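Local coordinates for protein NADH dehydrogenase (Methanothermobacter marburgensis, PDB 4R81) that binds flavin mononucleotide in a flavodoxin-like fold and probably transfers electrons from NADH or NADPH to quinones, at residues A[22-25]-A[26-29]; A[186-189]-A[190-193]. All blocks are in the same frame, centred on the assembly; numbering follows the deposited sequence.

Contact 1: residues A[22-25]-A[26-29]; sequences VLEA and FTEG
T27 turns its hydroxyl back onto the preceding turn of the helix, where OG1 lies within reach of two carbonyls, 3.0 Å from E24 O and 3.1 Å from L23 O. The first torsion explains the reach: OG1 sits between the backbone N and the carbonyl carbon (chi1 57°), while CG2 lies beside the backbone N. The methyl CG2 of T27 rests against L23 O at 3.3 Å and meets L23 CD1 at 4.0 Å, and the two side chains cross obliquely.

The i to i+4 backbone bonds hold these residues together. F26 N donates to V22 O, and T27 N to L23 O at 2.9 Å with an N-H...O angle of 167°. E28 N reaches E24 O less straightly, at 152°, and G29 N closes the series on A25 O. The acceptors L23 O and E24 O are therefore each held by an amide, with the T27 hydroxyl close by as well. F26 rests its CB 3.4 Å from V22 O, while its ring, with CG anti to the backbone N, extends toward A86 and I88 of strand 84-90. The E24 and E28 carboxylates do not touch, OE2 of E24 being 5.4 Å from OE1 of E28, which is salt-bridged to R193.

These two turns belong to helix 18-32, the crossover of the beta-alpha-beta unit from strand 5-10 to strand 36-41, and F18 and S19 of the same helix bind FMN. L23, F26 and T27 pack on I8 of strand 5-10; L23 also meets I88 of strand 84-90. V22 and A25 face A192 of helix 185-197, while L23 touches V39 and T27 touches Y37 of strand 36-41.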
loop_
_atom_site.group_PDB
_atom_site.type_symbol
_atom_site.label_atom_id
_atom_site.label_comp_id
_atom_site.label_asym_id
_atom_site.label_seq_id
_atom_site.Cartn_x
_atom_site.Cartn_y
_atom_site.Cartn_z
ATOM N N VAL A 22 -16.407 10.698 8.192
ATOM C CA VAL A 22 -16.121 11.186 6.850
ATOM C C VAL A 22 -17.077 10.546 5.848
ATOM O O VAL A 22 -17.616 11.235 4.976
ATOM C CB VAL A 22 -14.655 10.920 6.463
ATOM C CG1 VAL A 22 -14.430 11.155 4.961
ATOM C CG2 VAL A 22 -13.746 11.813 7.289
ATOM N N LEU A 23 -17.305 9.241 5.993
ATOM C CA LEU A 23 -18.282 8.548 5.157
ATOM C C LEU A 23 -19.666 9.170 5.323
ATOM O O LEU A 23 -20.365 9.425 4.343
ATOM C CB LEU A 23 -18.332 7.057 5.503
ATOM C CG LEU A 23 -19.391 6.198 4.807
ATOM C CD1 LEU A 23 -19.167 6.182 3.302
ATOM C CD2 LEU A 23 -19.384 4.780 5.368
ATOM N N GLU A 24 -20.057 9.420 6.568
ATOM C CA GLU A 24 -21.361 10.006 6.845
ATOM C C GLU A 24 -21.486 11.388 6.223
ATOM O O GLU A 24 -22.527 11.728 5.652
ATOM C CB GLU A 24 -21.604 10.095 8.352
ATOM C CG GLU A 24 -22.941 10.709 8.722
ATOM C CD GLU A 24 -24.129 9.832 8.338
ATOM O OE1 GLU A 24 -23.964 8.589 8.235
ATOM O OE2 GLU A 24 -25.234 10.395 8.140
ATOM N N ALA A 25 -20.422 12.182 6.315
ATOM C CA ALA A 25 -20.455 13.544 5.775
ATOM C C ALA A 25 -20.546 13.514 4.247
ATOM O O ALA A 25 -21.344 14.232 3.640
ATOM C CB ALA A 25 -19.242 14.340 6.241
ATOM N N PHE A 26 -19.749 12.644 3.637
ATOM C CA PHE A 26 -19.747 12.470 2.185
ATOM C C PHE A 26 -21.117 12.019 1.673
ATOM O O PHE A 26 -21.637 12.569 0.700
ATOM C CB PHE A 26 -18.654 11.477 1.778
ATOM C CG PHE A 26 -18.523 11.283 0.288
ATOM C CD1 PHE A 26 -18.097 12.319 -0.535
ATOM C CD2 PHE A 26 -18.798 10.049 -0.282
ATOM C CE1 PHE A 26 -17.968 12.127 -1.906
ATOM C CE2 PHE A 26 -18.669 9.846 -1.646
ATOM C CZ PHE A 26 -18.251 10.886 -2.460
ATOM N N THR A 27 -21.712 11.026 2.325
ATOM C CA THR A 27 -23.027 10.559 1.901
ATOM C C THR A 27 -24.110 11.628 2.066
ATOM O O THR A 27 -25.031 11.708 1.257
ATOM C CB THR A 27 -23.439 9.248 2.602
ATOM O OG1 THR A 27 -23.421 9.428 4.023
ATOM C CG2 THR A 27 -22.488 8.114 2.219
ATOM N N GLU A 28 -23.992 12.451 3.105
ATOM C CA GLU A 28 -24.919 13.563 3.300
ATOM C C GLU A 28 -24.858 14.526 2.118
ATOM O O GLU A 28 -25.893 14.963 1.611
ATOM C CB GLU A 28 -24.617 14.299 4.615
ATOM C CG GLU A 28 -25.624 15.381 4.985
ATOM C CD GLU A 28 -25.332 16.025 6.334
ATOM O OE1 GLU A 28 -24.370 15.591 7.016
ATOM O OE2 GLU A 28 -26.065 16.969 6.712
ATOM N N GLY A 29 -23.643 14.855 1.681
ATOM C CA GLY A 29 -23.471 15.700 0.512
ATOM C C GLY A 29 -24.031 15.070 -0.752
ATOM O O GLY A 29 -24.695 15.745 -1.542
#

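Contact 2: residues A[186-189]-A[190-193]; sequences EINL and MRAR
The backbone is a regular helical run of i to i+4 bonds: M190 N lies 3.0 Å from E186 O, and R191 N, A192 N and R193 N donate over the same length to I187 O, N188 O and L189 O. The bond from R193 N is the straightest of the four, at 162°.

On one flank N188 and R191 run alongside each other in the same direction, their amide and guanidinium planes 59° apart. R191 NH1 gives a weak bond to N188 OD1, 3.4 Å long, with the oxygen at the edge of the guanidinium. CG of R191 stands beside the backbone N (chi1 -66°), which lays the chain over the previous turn, with CG of R191 3.3 Å from I187 O. The stronger grips come from outside: NH2 of R191 is salt-bridged to E172 and NH1 donates to I173 O, while N188 ND2 donates to G175 O. With R191 replaced by an alanine, E172 is likely to lose this salt-bridge partner, and I173 O and N188 OD1 their guanidinium donor.

R193, bent at chi3, folds its guanidinium back so that one face lies over L189 O, toward the rim of the group; NH1 of R193 is 3.6 Å from L189 O. The outside partner of R193 is E28.

These two turns lie on helix 185-197. L189 packs against F18 and E21 of helix 18-32, and R193 against A25; N188 also touches F18, an FMN-binding residue, while N188 and R191 rest on L174 of strand 169-174, at one edge of the chain's parallel sheet.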
loop_
_atom_site.group_PDB
_atom_site.type_symbol
_atom_site.label_atom_id
_atom_site.label_comp_id
_atom_site.label_asym_id
_atom_site.label_seq_id
_atom_site.Cartn_x
_atom_site.Cartn_y
_atom_site.Cartn_z
ATOM N N GLU A 186 -14.038 19.450 12.428
ATOM C CA GLU A 186 -15.201 20.078 11.816
ATOM C C GLU A 186 -14.929 20.559 10.392
ATOM O O GLU A 186 -15.771 20.419 9.507
ATOM C CB GLU A 186 -15.721 21.227 12.682
ATOM C CG GLU A 186 -17.222 21.212 12.835
ATOM C CD GLU A 186 -17.734 19.842 13.234
ATOM O OE1 GLU A 186 -18.683 19.351 12.583
ATOM O OE2 GLU A 186 -17.182 19.252 14.193
ATOM N N ILE A 187 -13.748 21.121 10.172
ATOM C CA ILE A 187 -13.411 21.640 8.860
ATOM C C ILE A 187 -13.247 20.491 7.863
ATOM O O ILE A 187 -13.653 20.594 6.706
ATOM C CB ILE A 187 -12.170 22.567 8.924
ATOM C CG1 ILE A 187 -11.802 23.112 7.551
ATOM C CG2 ILE A 187 -10.966 21.854 9.528
ATOM C CD1 ILE A 187 -10.586 24.013 7.615
ATOM N N ASN A 188 -12.680 19.381 8.320
ATOM C CA ASN A 188 -12.508 18.236 7.441
ATOM C C ASN A 188 -13.829 17.576 7.049
ATOM O O ASN A 188 -13.982 17.119 5.913
ATOM C CB ASN A 188 -11.522 17.223 8.037
ATOM C CG ASN A 188 -10.090 17.680 7.902
ATOM O OD1 ASN A 188 -9.782 18.513 7.049
ATOM N ND2 ASN A 188 -9.205 17.143 8.736
ATOM N N LEU A 189 -14.781 17.539 7.983
ATOM C CA LEU A 189 -16.110 17.015 7.693
ATOM C C LEU A 189 -16.853 17.940 6.732
ATOM O O LEU A 189 -17.639 17.485 5.902
ATOM C CB LEU A 189 -16.913 16.808 8.984
ATOM C CG LEU A 189 -16.413 15.703 9.923
ATOM C CD1 LEU A 189 -17.325 15.537 11.131
ATOM C CD2 LEU A 189 -16.273 14.380 9.183
ATOM N N MET A 190 -16.596 19.240 6.842
ATOM C CA MET A 190 -17.170 20.201 5.908
ATOM C C MET A 190 -16.655 19.912 4.497
ATOM O O MET A 190 -17.418 19.956 3.526
ATOM C CB MET A 190 -16.827 21.642 6.320
ATOM C CG MET A 190 -17.671 22.708 5.629
ATOM S SD MET A 190 -17.060 24.396 5.848
ATOM C CE MET A 190 -16.746 24.412 7.613
ATOM N N ARG A 191 -15.360 19.620 4.391
ATOM C CA ARG A 191 -14.750 19.301 3.103
ATOM C C ARG A 191 -15.326 18.009 2.521
ATOM O O ARG A 191 -15.621 17.931 1.323
ATOM C CB ARG A 191 -13.223 19.216 3.239
ATOM C CG ARG A 191 -12.584 20.568 3.587
ATOM C CD ARG A 191 -11.103 20.457 3.869
ATOM N NE ARG A 191 -10.377 19.958 2.710
ATOM C CZ ARG A 191 -9.200 19.352 2.774
ATOM N NH1 ARG A 191 -8.619 19.158 3.949
ATOM N NH2 ARG A 191 -8.614 18.924 1.665
ATOM N N ALA A 192 -15.496 17.007 3.374
ATOM C CA ALA A 192 -16.043 15.731 2.931
ATOM C C ALA A 192 -17.467 15.903 2.397
ATOM O O ALA A 192 -17.824 15.365 1.345
ATOM C CB ALA A 192 -16.011 14.726 4.061
ATOM N N ARG A 193 -18.276 16.667 3.120
ATOM C CA ARG A 193 -19.652 16.916 2.707
ATOM C C ARG A 193 -19.664 17.658 1.373
ATOM O O ARG A 193 -20.428 17.313 0.468
ATOM C CB ARG A 193 -20.394 17.703 3.791
ATOM C CG ARG A 193 -21.907 17.761 3.625
ATOM C CD ARG A 193 -22.578 18.118 4.955
ATOM N NE ARG A 193 -21.624 18.697 5.905
ATOM C CZ ARG A 193 -21.252 18.129 7.052
ATOM N NH1 ARG A 193 -20.369 18.737 7.836
ATOM N NH2 ARG A 193 -21.764 16.964 7.424
#

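Contact 1 comes early in the chain on helix 18-32 and contact 2 near its end on helix 185-197, yet they lie about 9 Å apart, centre to centre. The two helices pack directly: A25 CB is 3.5 Å from L189 O, F26 CD1 is 3.6 Å from A192 O, and the salt bridge from E28 OE1 to R193 NH2 spans 3.0 Å. Helix 18-32 reaches strands 5-10, 36-41 and 84-90, whereas helix 185-197 touches edge strand 169-174. The pair therefore ties the first beta-alpha-beta unit to the last strand and the C-terminal helix of the flavodoxin-like fold, close to the FMN-binding start of helix 18-32.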